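Local coordinates for chitin binding protein (Enterococcus faecalis, PDB 4A02) that cleaves the glycosidic bonds of alpha- and beta-chitin oxidatively with a copper centre, working together with a chitinase to depolymerise the crystalline polymer, at residues Q29-P32 with Q33-E36; A50-S53 with G54-P57; W148-G151 with D152-N155. All blocks are in the same frame, centred on the assembly; numbering follows the deposited sequence. Where two conformers were deposited one is given.

Contact 1: Q29-P32 with Q33-E36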
# COMPACT_ATOMS: atom_id res chain seq x y z
N GLN A 29 -0.03 10.63 9.58
CA GLN A 29 1.17 11.33 9.99
C GLN A 29 1.67 10.81 11.31
O GLN A 29 2.89 10.84 11.57
CB GLN A 29 0.87 12.83 10.02
CG GLN A 29 2.06 13.68 10.41
CD GLN A 29 1.73 15.15 10.34
OE1 GLN A 29 1.04 15.63 9.44
NE2 GLN A 29 2.25 15.93 11.26
N TRP A 30 0.76 10.34 12.16
CA TRP A 30 1.06 9.85 13.48
C TRP A 30 0.90 8.34 13.61
O TRP A 30 1.54 7.76 14.50
CB TRP A 30 0.18 10.58 14.55
CG TRP A 30 0.40 12.07 14.46
CD1 TRP A 30 1.38 12.82 15.03
CD2 TRP A 30 -0.38 13.00 13.68
NE1 TRP A 30 1.27 14.14 14.69
CE2 TRP A 30 0.18 14.27 13.85
CE3 TRP A 30 -1.50 12.88 12.85
CZ2 TRP A 30 -0.33 15.41 13.22
CZ3 TRP A 30 -1.99 13.99 12.27
CH2 TRP A 30 -1.44 15.24 12.45
N GLU A 31 0.06 7.73 12.78
CA GLU A 31 -0.20 6.29 12.92
C GLU A 31 -0.33 5.65 11.53
O GLU A 31 -1.34 5.11 11.10
CB GLU A 31 -1.46 6.00 13.74
CG GLU A 31 -2.00 7.05 14.65
CD GLU A 31 -3.46 7.09 14.97
OE1 GLU A 31 -4.02 6.20 15.67
OE2 GLU A 31 -4.21 8.07 14.67
N PRO A 32 0.80 5.64 10.82
CA PRO A 32 0.82 5.02 9.49
C PRO A 32 0.55 3.52 9.51
O PRO A 32 0.19 2.95 8.47
CB PRO A 32 2.24 5.32 8.98
CG PRO A 32 3.04 5.44 10.26
CD PRO A 32 2.15 6.17 11.18
N GLN A 33 0.71 2.91 10.68
CA GLN A 33 0.53 1.48 10.88
C GLN A 33 -0.91 1.05 11.07
O GLN A 33 -1.18 -0.16 11.21
CB GLN A 33 1.34 1.00 12.09
CG GLN A 33 0.81 1.44 13.45
CD GLN A 33 1.24 2.77 13.93
OE1 GLN A 33 1.71 3.64 13.16
NE2 GLN A 33 1.08 3.03 15.23
N SER A 34 -1.86 2.00 11.13
CA SER A 34 -3.21 1.73 11.60
C SER A 34 -4.29 1.74 10.54
O SER A 34 -5.46 1.98 10.85
CB SER A 34 -3.54 2.68 12.76
OG SER A 34 -2.61 2.55 13.77
N ILE A 35 -3.93 1.44 9.29
CA ILE A 35 -4.88 1.47 8.20
C ILE A 35 -5.50 0.06 8.07
O ILE A 35 -5.17 -0.75 7.21
CB ILE A 35 -4.30 2.01 6.91
CG1 ILE A 35 -3.63 3.35 7.18
CG2 ILE A 35 -5.37 2.11 5.85
CD1 ILE A 35 -2.97 3.97 5.96
N GLU A 36 -6.41 -0.20 9.02
CA GLU A 36 -6.97 -1.51 9.32
C GLU A 36 -8.46 -1.53 8.92
O GLU A 36 -9.23 -0.70 9.42
CB GLU A 36 -6.84 -1.83 10.83
CG GLU A 36 -7.30 -3.20 11.18
CD GLU A 36 -7.21 -3.54 12.63
OE1 GLU A 36 -6.80 -2.68 13.47
OE2 GLU A 36 -7.47 -4.71 13.00
O HOH W 1 1.63 5.67 16.34
O HOH W 2 -3.11 3.76 16.02
O HOH W 3 -1.37 0.66 8.07
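From E31 to S34 the chain folds into a type I beta turn, closed by the hydrogen bond from S34 N to E31 O (3.2 Å). The donor sits above the plane of the E31 carbonyl, 55° out of it, instead of meeting a lone pair. P32 and Q33 occupy the two central positions of the turn, and an inverse gamma turn centred on I35 follows at once. A water joins P32 O to I35 N, donating to the carbonyl and accepting from I35 N at 2.9 Å.

The side chain of Q33 folds back over the chain that precedes it. Its CG stands between the backbone N and the carbonyl carbon (chi1 72°), and a further bend at chi2 (-86°) carries the amide over the E31-P32 link, with OE1 3.2 Å from P32 CD. Through a water, NE2 is joined to W30 O; the water accepts from NE2 at 2.9 Å and donates to the carbonyl. S34 OG packs 3.6 Å from E31 CB. Another water links S34 OG to E31 OE1 in one of the two conformers of E31, a tentative bridge, while E31 OE2 has its stronger partner in R27 NE, a salt bridge. I35 brings its CG1 branch to 4.1 Å from P32 O.

P32 and I35 touch A11 of helix 10-13. Q33 bonds through its backbone to G2 and packs on Y3 in strand 2-6. One direct bond thus closes the turn, and three waters link the residues before it to those after. With the side chain of Q33 about 4 Å from that of the copper ligand H1, the folded-back glutamine belongs to the surroundings of the copper site, where the water and the proline ring probably limit the freedom of its amide.

Contact 2: A50-S53 with G54-P57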
# COMPACT_ATOMS: atom_id res chain seq x y z
N ALA A 50 -8.58 2.97 3.36
CA ALA A 50 -9.37 1.77 3.69
C ALA A 50 -10.68 2.12 4.38
O ALA A 50 -11.25 1.30 5.07
CB ALA A 50 -8.58 0.78 4.49
N GLY A 51 -11.20 3.30 4.16
CA GLY A 51 -12.41 3.77 4.80
C GLY A 51 -12.26 4.12 6.26
O GLY A 51 -13.30 4.36 6.90
N VAL A 52 -11.07 4.16 6.80
CA VAL A 52 -10.86 4.37 8.23
C VAL A 52 -11.02 5.88 8.52
O VAL A 52 -10.42 6.73 7.86
CB VAL A 52 -9.50 3.85 8.70
CG1 VAL A 52 -9.32 4.07 10.20
CG2 VAL A 52 -9.37 2.39 8.35
N SER A 53 -11.79 6.18 9.57
CA SER A 53 -12.03 7.56 9.92
C SER A 53 -10.73 8.27 10.25
O SER A 53 -9.91 7.77 11.01
CB SER A 53 -12.93 7.59 11.18
OG SER A 53 -14.19 7.07 10.92
N GLY A 54 -10.54 9.46 9.67
CA GLY A 54 -9.41 10.27 9.91
C GLY A 54 -8.24 10.08 8.94
O GLY A 54 -7.28 10.87 9.00
N PHE A 55 -8.33 9.05 8.11
CA PHE A 55 -7.32 8.80 7.09
C PHE A 55 -7.74 9.27 5.70
O PHE A 55 -7.01 9.09 4.75
CB PHE A 55 -6.96 7.31 7.04
CG PHE A 55 -6.18 6.82 8.23
CD1 PHE A 55 -6.78 6.31 9.35
CD2 PHE A 55 -4.79 6.81 8.19
CE1 PHE A 55 -6.06 5.81 10.41
CE2 PHE A 55 -4.04 6.30 9.24
CZ PHE A 55 -4.67 5.80 10.36
N GLU A 56 -8.91 9.95 5.61
CA GLU A 56 -9.42 10.36 4.31
C GLU A 56 -8.46 11.23 3.50
O GLU A 56 -8.54 11.14 2.27
CB GLU A 56 -10.75 11.11 4.41
CG GLU A 56 -11.87 10.43 5.13
CD GLU A 56 -11.88 10.49 6.65
OE1 GLU A 56 -10.92 10.99 7.28
OE2 GLU A 56 -12.89 9.98 7.24
N PRO A 57 -7.58 12.06 4.06
CA PRO A 57 -6.68 12.84 3.17
C PRO A 57 -5.85 11.94 2.27
O PRO A 57 -5.47 12.37 1.17
CB PRO A 57 -5.84 13.67 4.13
CG PRO A 57 -6.77 13.84 5.33
CD PRO A 57 -7.41 12.48 5.46
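V52 and F55 meet through both backbone and side chain. The backbone hydrogen bond runs from F55 N to V52 O, 3.1 Å long and nearly straight at 161°. V52 O also lies in the plane of the phenyl ring, at its edge.

In the apolar contact the two side chains run side by side, pointing the same way. With CG1 of V52 anti to its backbone N (chi1 -179°), this methyl approaches the phenyl obliquely, 3.5 Å from F55 CD1 and 3.7 Å from F55 CE1. The ring also packs on I35 and R27.

This is a type II beta turn from V52 to F55, in the loop between strands 36-38 and 69-71, with S53 and G54 at its two central positions. G54 takes the positive phi (92°) usual at the third position of such a turn, where a beta carbon would clash with S53 O.

E56 adds two weak hydrogen bonds. Its side chain bends at chi2, bringing the carboxylate back to G54 N, which lies 2.9 Å from E56 OE1 and 3.4 Å from E56 OE2. Outside the turn, R27 hydrogen-bonds S53 O and pairs with G54 through the backbone.

Contact 3: W148-G151 with D152-N155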
# COMPACT_ATOMS: atom_id res chain seq x y z
N TRP A 148 -2.03 -6.76 3.73
CA TRP A 148 -1.57 -7.74 4.72
C TRP A 148 -2.80 -8.30 5.44
O TRP A 148 -3.45 -7.60 6.20
CB TRP A 148 -0.63 -7.07 5.69
CG TRP A 148 -0.19 -7.93 6.83
CD1 TRP A 148 0.00 -9.29 6.85
CD2 TRP A 148 0.17 -7.48 8.13
NE1 TRP A 148 0.42 -9.69 8.07
CE2 TRP A 148 0.53 -8.59 8.89
CE3 TRP A 148 0.18 -6.23 8.77
CZ2 TRP A 148 0.92 -8.50 10.23
CZ3 TRP A 148 0.56 -6.14 10.07
CH2 TRP A 148 0.91 -7.29 10.80
N GLY A 149 -3.14 -9.56 5.13
CA GLY A 149 -4.32 -10.20 5.70
C GLY A 149 -3.97 -10.91 7.00
O GLY A 149 -3.15 -11.81 7.02
N ILE A 150 -4.60 -10.50 8.08
CA ILE A 150 -4.26 -11.00 9.42
C ILE A 150 -4.84 -12.40 9.63
O ILE A 150 -5.96 -12.71 9.23
CB ILE A 150 -4.73 -9.99 10.47
CG1 ILE A 150 -4.10 -8.61 10.20
CG2 ILE A 150 -4.41 -10.44 11.88
CD1 ILE A 150 -2.62 -8.60 10.20
N GLY A 151 -4.05 -13.27 10.27
CA GLY A 151 -4.50 -14.63 10.46
C GLY A 151 -5.50 -14.89 11.55
O GLY A 151 -6.20 -15.88 11.54
N ASP A 152 -5.59 -13.98 12.52
CA ASP A 152 -6.40 -14.14 13.72
C ASP A 152 -7.33 -12.98 13.97
O ASP A 152 -7.92 -12.92 15.06
CB ASP A 152 -5.53 -14.51 14.92
CG ASP A 152 -4.54 -13.44 15.31
OD1 ASP A 152 -4.47 -12.38 14.61
OD2 ASP A 152 -3.85 -13.68 16.29
N THR A 153 -7.55 -12.10 13.01
CA THR A 153 -8.63 -11.16 13.02
C THR A 153 -9.25 -11.17 11.62
O THR A 153 -8.59 -11.60 10.67
CB THR A 153 -8.25 -9.71 13.35
OG1 THR A 153 -7.57 -9.17 12.25
CG2 THR A 153 -7.35 -9.64 14.60
N VAL A 154 -10.46 -10.65 11.48
CA VAL A 154 -11.09 -10.60 10.15
C VAL A 154 -10.56 -9.43 9.29
O VAL A 154 -11.13 -9.19 8.21
CB VAL A 154 -12.60 -10.56 10.22
CG1 VAL A 154 -13.14 -11.81 10.92
CG2 VAL A 154 -13.13 -9.26 10.89
N ASN A 155 -9.57 -8.75 9.70
CA ASN A 155 -9.08 -7.50 9.09
C ASN A 155 -7.80 -7.74 8.29
O ASN A 155 -7.17 -8.80 8.26
CB ASN A 155 -8.87 -6.45 10.16
CG ASN A 155 -10.15 -6.11 10.86
OD1 ASN A 155 -11.24 -6.22 10.29
ND2 ASN A 155 -10.01 -5.66 12.12
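I150 and N155 are joined by a backbone hydrogen bond, I150 N to N155 O at 3.1 Å. It is close to straight (162°), and the donor lies in the carbonyl plane. On the returning limb a side chain joins in: T153 OG1, set between its own backbone N and carbonyl carbon (chi1 73°), accepts from N155 N at 3.3 Å and forms an ST turn.

Packing centres on the branches of I150. Its CG2 methyl lies 3.4 Å from T153 OG1 and 3.3 Å from D152 OD1; the threonine side chain runs alongside it. Its other branch leads away from the loop, setting CD1 3.4 Å above the centre of the W148 ring, a CH-pi type of approach. That indole is further stacked with W91, and its NE1 is hydrogen-bonded to T88 OG1.

Two carbonyl oxygens, I150 O and T153 O, lie 3.2 Å apart, both acceptors; I150 O is hydrogen-bonded by K39, which also reaches N155 O.

D152 OD1, besides packing on the isoleucine, is hydrogen-bonded to ND1 of the copper ligand H86. N155 ND2 is hydrogen-bonded to E36 OE2. The whole is a beta hairpin connecting antiparallel strands 142-150 and 155-165, its loop consistent with a second-shell role for D152 beside H86 in this AA10 lytic polysaccharide monooxygenase.

Along the chain the three contacts follow in series, none enclosing or crossing another. Contact 1 closes a turn in the long loop between helix 10-13 and strand 36-38, and contact 2 a turn in the next loop, between strands 36-38 and 69-71. These two pack together: I35 and the E31 carbonyl meet the F55 ring, and A50 touches I35. Contact 3, much later, turns the chain from strand 142-150 into 155-165. It meets contact 1 through the N155-E36 pair, whereas contact 2 stays about 9 Å from it at the nearest atoms. Both contacts 1 and 3 border the copper site, Q33 lying near H1 and D152 near H86.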